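Local coordinates for recombination protein recR (Deinococcus radiodurans, PDB 1VDD) that probably takes part in a RecBC-independent pathway of recombinational DNA repair, possibly acting together with RecF and RecO, at residues A[33-36]-A[37-41]; A[41-44]-A[45-49]. All coordinates share one frame; numbering follows the deposited sequence.

Contact 1: A[33-36]-A[37-41]; sequences FEQP and REDIE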
ATOM      1  N   PHE A  33      -5.107 -16.297  23.185  1.00 39.02           N
ATOM      2  CA  PHE A  33      -4.867 -17.617  23.746  1.00 37.94           C
ATOM      3  C   PHE A  33      -3.606 -17.603  24.605  1.00 34.86           C
ATOM      4  O   PHE A  33      -3.563 -18.194  25.674  1.00 36.01           O
ATOM      5  CB  PHE A  33      -4.702 -18.608  22.583  1.00 45.73           C
ATOM      6  CG  PHE A  33      -4.377 -20.013  23.007  1.00 49.25           C
ATOM      7  CD1 PHE A  33      -5.386 -20.946  23.197  1.00 52.43           C
ATOM      8  CD2 PHE A  33      -3.055 -20.409  23.194  1.00 50.77           C
ATOM      9  CE1 PHE A  33      -5.083 -22.262  23.565  1.00 54.81           C
ATOM     10  CE2 PHE A  33      -2.741 -21.718  23.562  1.00 49.05           C
ATOM     11  CZ  PHE A  33      -3.757 -22.645  23.746  1.00 52.82           C
ATOM     12  N   GLU A  34      -2.580 -16.924  24.107  1.00 37.18           N
ATOM     13  CA  GLU A  34      -1.293 -16.808  24.783  1.00 36.77           C
ATOM     14  C   GLU A  34      -1.355 -15.854  25.958  1.00 38.45           C
ATOM     15  O   GLU A  34      -0.399 -15.765  26.724  1.00 46.28           O
ATOM     16  CB  GLU A  34      -0.228 -16.299  23.799  1.00 39.55           C
ATOM     17  CG  GLU A  34       0.826 -17.322  23.372  1.00 49.55           C
ATOM     18  CD  GLU A  34       1.625 -16.871  22.149  1.00 49.99           C
ATOM     19  OE1 GLU A  34       1.014 -16.678  21.077  1.00 48.82           O
ATOM     20  OE2 GLU A  34       2.863 -16.710  22.256  1.00 57.31           O
ATOM     21  N   GLN A  35      -2.463 -15.134  26.106  1.00 36.06           N
ATOM     22  CA  GLN A  35      -2.574 -14.170  27.192  1.00 32.68           C
ATOM     23  C   GLN A  35      -3.111 -14.729  28.505  1.00 35.58           C
ATOM     24  O   GLN A  35      -3.889 -15.677  28.526  1.00 33.91           O
ATOM     25  CB  GLN A  35      -3.443 -12.989  26.762  1.00 37.60           C
ATOM     26  CG  GLN A  35      -2.951 -12.266  25.514  1.00 42.84           C
ATOM     27  CD  GLN A  35      -1.539 -11.725  25.661  1.00 43.30           C
ATOM     28  OE1 GLN A  35      -1.246 -10.934  26.565  1.00 39.62           O
ATOM     29  NE2 GLN A  35      -0.657 -12.153  24.770  1.00 43.18           N
ATOM     30  N   PRO A  36      -2.682 -14.139  29.627  1.00 38.56           N
ATOM     31  CA  PRO A  36      -3.120 -14.567  30.953  1.00 42.74           C
ATOM     32  C   PRO A  36      -4.557 -14.166  31.244  1.00 43.20           C
ATOM     33  O   PRO A  36      -4.951 -13.023  31.014  1.00 42.96           O
ATOM     34  CB  PRO A  36      -2.114 -13.890  31.887  1.00 44.95           C
ATOM     35  CG  PRO A  36      -1.673 -12.688  31.121  1.00 37.45           C
ATOM     36  CD  PRO A  36      -1.547 -13.205  29.725  1.00 38.20           C
ATOM     37  N   ARG A  37      -5.322 -15.124  31.760  1.00 42.86           N
ATOM     38  CA  ARG A  37      -6.729 -14.936  32.090  1.00 38.90           C
ATOM     39  C   ARG A  37      -7.106 -13.568  32.646  1.00 41.21           C
ATOM     40  O   ARG A  37      -8.225 -13.099  32.426  1.00 39.19           O
ATOM     41  CB  ARG A  37      -7.173 -16.032  33.061  1.00 38.35           C
ATOM     42  CG  ARG A  37      -8.266 -15.625  34.033  1.00 37.27           C
ATOM     43  CD  ARG A  37      -8.814 -16.836  34.772  1.00 49.46           C
ATOM     44  NE  ARG A  37      -9.561 -17.708  33.866  1.00 61.60           N
ATOM     45  CZ  ARG A  37     -10.709 -17.372  33.281  1.00 64.52           C
ATOM     46  NH1 ARG A  37     -11.249 -16.183  33.513  1.00 65.52           N
ATOM     47  NH2 ARG A  37     -11.315 -18.220  32.455  1.00 65.15           N
ATOM     48  N   GLU A  38      -6.188 -12.922  33.360  1.00 41.20           N
ATOM     49  CA  GLU A  38      -6.494 -11.616  33.940  1.00 42.96           C
ATOM     50  C   GLU A  38      -6.822 -10.604  32.860  1.00 43.08           C
ATOM     51  O   GLU A  38      -7.683  -9.741  33.041  1.00 44.83           O
ATOM     52  CB  GLU A  38      -5.324 -11.102  34.783  1.00 44.14           C
ATOM     53  CG  GLU A  38      -4.997 -11.966  35.985  1.00 55.92           C
ATOM     54  CD  GLU A  38      -4.373 -13.296  35.594  1.00 67.93           C
ATOM     55  OE1 GLU A  38      -3.236 -13.282  35.065  1.00 73.37           O
ATOM     56  OE2 GLU A  38      -5.014 -14.353  35.808  1.00 66.87           O
ATOM     57  N   ASP A  39      -6.137 -10.722  31.728  1.00 43.28           N
ATOM     58  CA  ASP A  39      -6.344  -9.816  30.607  1.00 44.65           C
ATOM     59  C   ASP A  39      -7.658 -10.067  29.872  1.00 41.58           C
ATOM     60  O   ASP A  39      -8.464  -9.155  29.681  1.00 44.36           O
ATOM     61  CB  ASP A  39      -5.160  -9.924  29.663  1.00 49.56           C
ATOM     62  CG  ASP A  39      -3.894  -9.371  30.277  1.00 56.66           C
ATOM     63  OD1 ASP A  39      -3.883  -9.166  31.510  1.00 59.39           O
ATOM     64  OD2 ASP A  39      -2.916  -9.143  29.537  1.00 62.49           O
ATOM     65  N   ILE A  40      -7.884 -11.306  29.474  1.00 40.75           N
ATOM     66  CA  ILE A  40      -9.121 -11.651  28.787  1.00 39.16           C
ATOM     67  C   ILE A  40     -10.283 -11.071  29.595  1.00 39.80           C
ATOM     68  O   ILE A  40     -11.150 -10.402  29.047  1.00 41.66           O
ATOM     69  CB  ILE A  40      -9.252 -13.182  28.669  1.00 29.88           C
ATOM     70  CG1 ILE A  40      -7.906 -13.761  28.222  1.00 33.90           C
ATOM     71  CG2 ILE A  40     -10.339 -13.554  27.689  1.00 22.75           C
ATOM     72  CD1 ILE A  40      -7.337 -13.149  26.941  1.00 24.37           C
ATOM     73  N   GLU A  41     -10.285 -11.305  30.905  1.00 43.84           N
ATOM     74  CA  GLU A  41     -11.346 -10.775  31.754  1.00 44.72           C
ATOM     75  C   GLU A  41     -11.364  -9.256  31.655  1.00 43.36           C
ATOM     76  O   GLU A  41     -12.414  -8.657  31.393  1.00 42.84           O
ATOM     77  CB  GLU A  41     -11.145 -11.145  33.229  1.00 45.85           C
ATOM     78  CG  GLU A  41     -11.027 -12.635  33.539  1.00 55.85           C
ATOM     79  CD  GLU A  41     -10.903 -12.916  35.046  1.00 58.67           C
ATOM     80  OE1 GLU A  41     -10.585 -14.067  35.417  1.00 59.47           O
ATOM     81  OE2 GLU A  41     -11.132 -11.988  35.861  1.00 59.52           O
TER
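The carbonyl oxygen O of Pro-36 accepts the backbone N-H of Asp-39, with N and O 2.7 Å apart and an N-H...O angle of 151°. This i to i+3 bond ties the end of the loop to the start of the helical run. Two acidic side chains come close to the proline ring, at different carbons. A bend at chi2 (71°) folds the Glu-38 chain back, bringing its OE1 to 3.4 Å from CB of Pro-36. The Asp-39 carboxylate passes obliquely by CG of the ring, its OD2 lying 4.1 Å from CG of Pro-36. The same OD2 stands 3.9 Å from OE1 of Gln-35, with the amide and carboxylate planes 28° apart, a proximity without a bond.

The carboxylate is held from elsewhere: OD2 forms a salt bridge with Arg-16 of the second subunit, and OD1 one with Arg-42. Replacing Asp-39 by an alanine is likely to leave Arg-16 of the second subunit and Arg-42 without this common carboxylate and to weaken the link between subunits. The apolar part is small: CD1 of Ile-40 rests 3.9 Å from CB of Gln-35. Further along, NH1 of Arg-37 grips the anti side of OE1 of Glu-41 at 2.9 Å, nearly within the guanidinium plane, a salt bridge spanning one helical turn. The contact joins the loop after helix 22-32 to the N-terminal part of helix 37-53 in the helix-hairpin-helix region.

Contact 2: A[41-44]-A[45-49]; sequences ERLA and SALLE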
ATOM      1  N   GLU A  41     -10.285 -11.305  30.905  1.00 43.84           N
ATOM      2  CA  GLU A  41     -11.346 -10.775  31.754  1.00 44.72           C
ATOM      3  C   GLU A  41     -11.364  -9.256  31.655  1.00 43.36           C
ATOM      4  O   GLU A  41     -12.414  -8.657  31.393  1.00 42.84           O
ATOM      5  CB  GLU A  41     -11.145 -11.145  33.229  1.00 45.85           C
ATOM      6  CG  GLU A  41     -11.027 -12.635  33.539  1.00 55.85           C
ATOM      7  CD  GLU A  41     -10.903 -12.916  35.046  1.00 58.67           C
ATOM      8  OE1 GLU A  41     -10.585 -14.067  35.417  1.00 59.47           O
ATOM      9  OE2 GLU A  41     -11.132 -11.988  35.861  1.00 59.52           O
ATOM     10  N   ARG A  42     -10.203  -8.630  31.852  1.00 36.51           N
ATOM     11  CA  ARG A  42     -10.161  -7.174  31.809  1.00 38.44           C
ATOM     12  C   ARG A  42     -10.604  -6.617  30.461  1.00 34.60           C
ATOM     13  O   ARG A  42     -11.164  -5.515  30.403  1.00 35.84           O
ATOM     14  CB  ARG A  42      -8.775  -6.640  32.199  1.00 47.08           C
ATOM     15  CG  ARG A  42      -8.814  -5.173  32.674  1.00 48.50           C
ATOM     16  CD  ARG A  42      -7.515  -4.717  33.337  1.00 53.24           C
ATOM     17  NE  ARG A  42      -6.358  -5.037  32.509  1.00 61.70           N
ATOM     18  CZ  ARG A  42      -5.737  -6.211  32.524  1.00 64.77           C
ATOM     19  NH1 ARG A  42      -6.158  -7.170  33.342  1.00 64.11           N
ATOM     20  NH2 ARG A  42      -4.722  -6.440  31.698  1.00 61.57           N
ATOM     21  N   LEU A  43     -10.364  -7.367  29.385  1.00 24.21           N
ATOM     22  CA  LEU A  43     -10.821  -6.942  28.068  1.00 27.44           C
ATOM     23  C   LEU A  43     -12.357  -7.083  28.075  1.00 27.61           C
ATOM     24  O   LEU A  43     -13.090  -6.154  27.741  1.00 26.01           O
ATOM     25  CB  LEU A  43     -10.244  -7.843  26.971  1.00 30.48           C
ATOM     26  CG  LEU A  43     -10.030  -7.237  25.570  1.00 35.46           C
ATOM     27  CD1 LEU A  43      -9.944  -8.360  24.541  1.00 20.44           C
ATOM     28  CD2 LEU A  43     -11.165  -6.276  25.211  1.00 32.73           C
ATOM     29  N   ALA A  44     -12.840  -8.253  28.471  1.00 28.72           N
ATOM     30  CA  ALA A  44     -14.274  -8.489  28.510  1.00 35.26           C
ATOM     31  C   ALA A  44     -14.973  -7.438  29.356  1.00 33.20           C
ATOM     32  O   ALA A  44     -15.907  -6.789  28.906  1.00 33.46           O
ATOM     33  CB  ALA A  44     -14.567  -9.881  29.062  1.00 39.64           C
ATOM     34  N   SER A  45     -14.502  -7.259  30.580  1.00 34.96           N
ATOM     35  CA  SER A  45     -15.111  -6.289  31.470  1.00 36.02           C
ATOM     36  C   SER A  45     -15.094  -4.892  30.865  1.00 36.73           C
ATOM     37  O   SER A  45     -16.120  -4.214  30.866  1.00 34.47           O
ATOM     38  CB  SER A  45     -14.395  -6.275  32.826  1.00 35.84           C
ATOM     39  OG  SER A  45     -13.159  -5.589  32.752  1.00 45.40           O
ATOM     40  N   ALA A  46     -13.932  -4.463  30.361  1.00 39.36           N
ATOM     41  CA  ALA A  46     -13.789  -3.136  29.751  1.00 33.64           C
ATOM     42  C   ALA A  46     -14.861  -2.942  28.696  1.00 28.88           C
ATOM     43  O   ALA A  46     -15.473  -1.893  28.619  1.00 33.94           O
ATOM     44  CB  ALA A  46     -12.413  -2.985  29.132  1.00 35.94           C
ATOM     45  N   LEU A  47     -15.076  -3.970  27.886  1.00 34.46           N
ATOM     46  CA  LEU A  47     -16.103  -3.952  26.843  1.00 37.91           C
ATOM     47  C   LEU A  47     -17.458  -3.717  27.475  1.00 34.78           C
ATOM     48  O   LEU A  47     -18.146  -2.762  27.139  1.00 33.43           O
ATOM     49  CB  LEU A  47     -16.152  -5.293  26.101  1.00 38.08           C
ATOM     50  CG  LEU A  47     -15.275  -5.426  24.862  1.00 42.56           C
ATOM     51  CD1 LEU A  47     -15.089  -6.886  24.517  1.00 39.18           C
ATOM     52  CD2 LEU A  47     -15.919  -4.658  23.694  1.00 42.86           C
ATOM     53  N   LEU A  48     -17.829  -4.606  28.392  1.00 34.84           N
ATOM     54  CA  LEU A  48     -19.114  -4.527  29.080  1.00 37.20           C
ATOM     55  C   LEU A  48     -19.282  -3.240  29.885  1.00 39.20           C
ATOM     56  O   LEU A  48     -20.285  -2.557  29.742  1.00 37.93           O
ATOM     57  CB  LEU A  48     -19.299  -5.750  29.979  1.00 33.95           C
ATOM     58  CG  LEU A  48     -19.290  -7.104  29.246  1.00 39.41           C
ATOM     59  CD1 LEU A  48     -19.310  -8.232  30.266  1.00 40.20           C
ATOM     60  CD2 LEU A  48     -20.490  -7.216  28.304  1.00 39.66           C
ATOM     61  N   GLU A  49     -18.309  -2.904  30.728  1.00 49.33           N
ATOM     62  CA  GLU A  49     -18.397  -1.673  31.509  1.00 53.08           C
ATOM     63  C   GLU A  49     -18.872  -0.576  30.555  1.00 54.37           C
ATOM     64  O   GLU A  49     -20.023  -0.144  30.606  1.00 56.08           O
ATOM     65  CB  GLU A  49     -17.028  -1.250  32.061  1.00 65.56           C
ATOM     66  CG  GLU A  49     -16.335  -2.208  33.025  1.00 78.10           C
ATOM     67  CD  GLU A  49     -14.949  -1.700  33.461  1.00 85.19           C
ATOM     68  OE1 GLU A  49     -14.270  -2.405  34.240  1.00 86.51           O
ATOM     69  OE2 GLU A  49     -14.540  -0.599  33.026  1.00 86.55           O
TER
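The carbonyl group of Arg-42 receives two donors on one and the same face of its plane. Its oxygen O lies 3.1 Å from OG of Ser-45 and 3.0 Å from N of Ala-46, both donors well above the plane and neither on a lone pair. The first torsion of Ser-45 (chi1 76°) places OG between the backbone N and the carbonyl carbon, within reach of this oxygen in the preceding turn, and the hydroxyl is thereby bonded within its own helix. Ser-45 N donates to Glu-41 O at 2.6 Å, and Leu-47 N and Leu-48 N to Leu-43 O and Ala-44 O, the i to i+4 pattern of an alpha-helix.

On the apolar side Leu-43 and Leu-47 lie alongside each other, pointing the same way, with CD2 of Leu-43 4.0 Å from CD1 of Leu-47. These two leucines, with Ala-44 and Leu-48, pack against the same four residues of the second subunit, Leu-43 meeting Leu-47 and Ala-44 meeting Leu-48, while Arg-42 pairs through NE with Glu-13 of that subunit. This middle part of helix 37-53 thus presents a leucine-alanine stripe to its counterpart in the second subunit, between the turn after helix 22-32 and the zinc-finger strand 55-56.

In the fold
From the N terminus, helices 5-15 and 22-32 come first, and contact 1 then closes the short loop that leads from helix 22-32 into helix 37-53. Contact 2 follows on the same helix, its centre about 12 Å from that of contact 1. The two neither nest nor cross: they run end to end and share Glu-41. Asp-39 and Arg-42 join them by a salt bridge. Both contacts meet the second subunit, contact 1 largely through polar and charged groups, contact 2 mainly through small and leucine side chains, so this part of helix 37-53, within the helix-hairpin-helix region, itself contributes to the subunit interface.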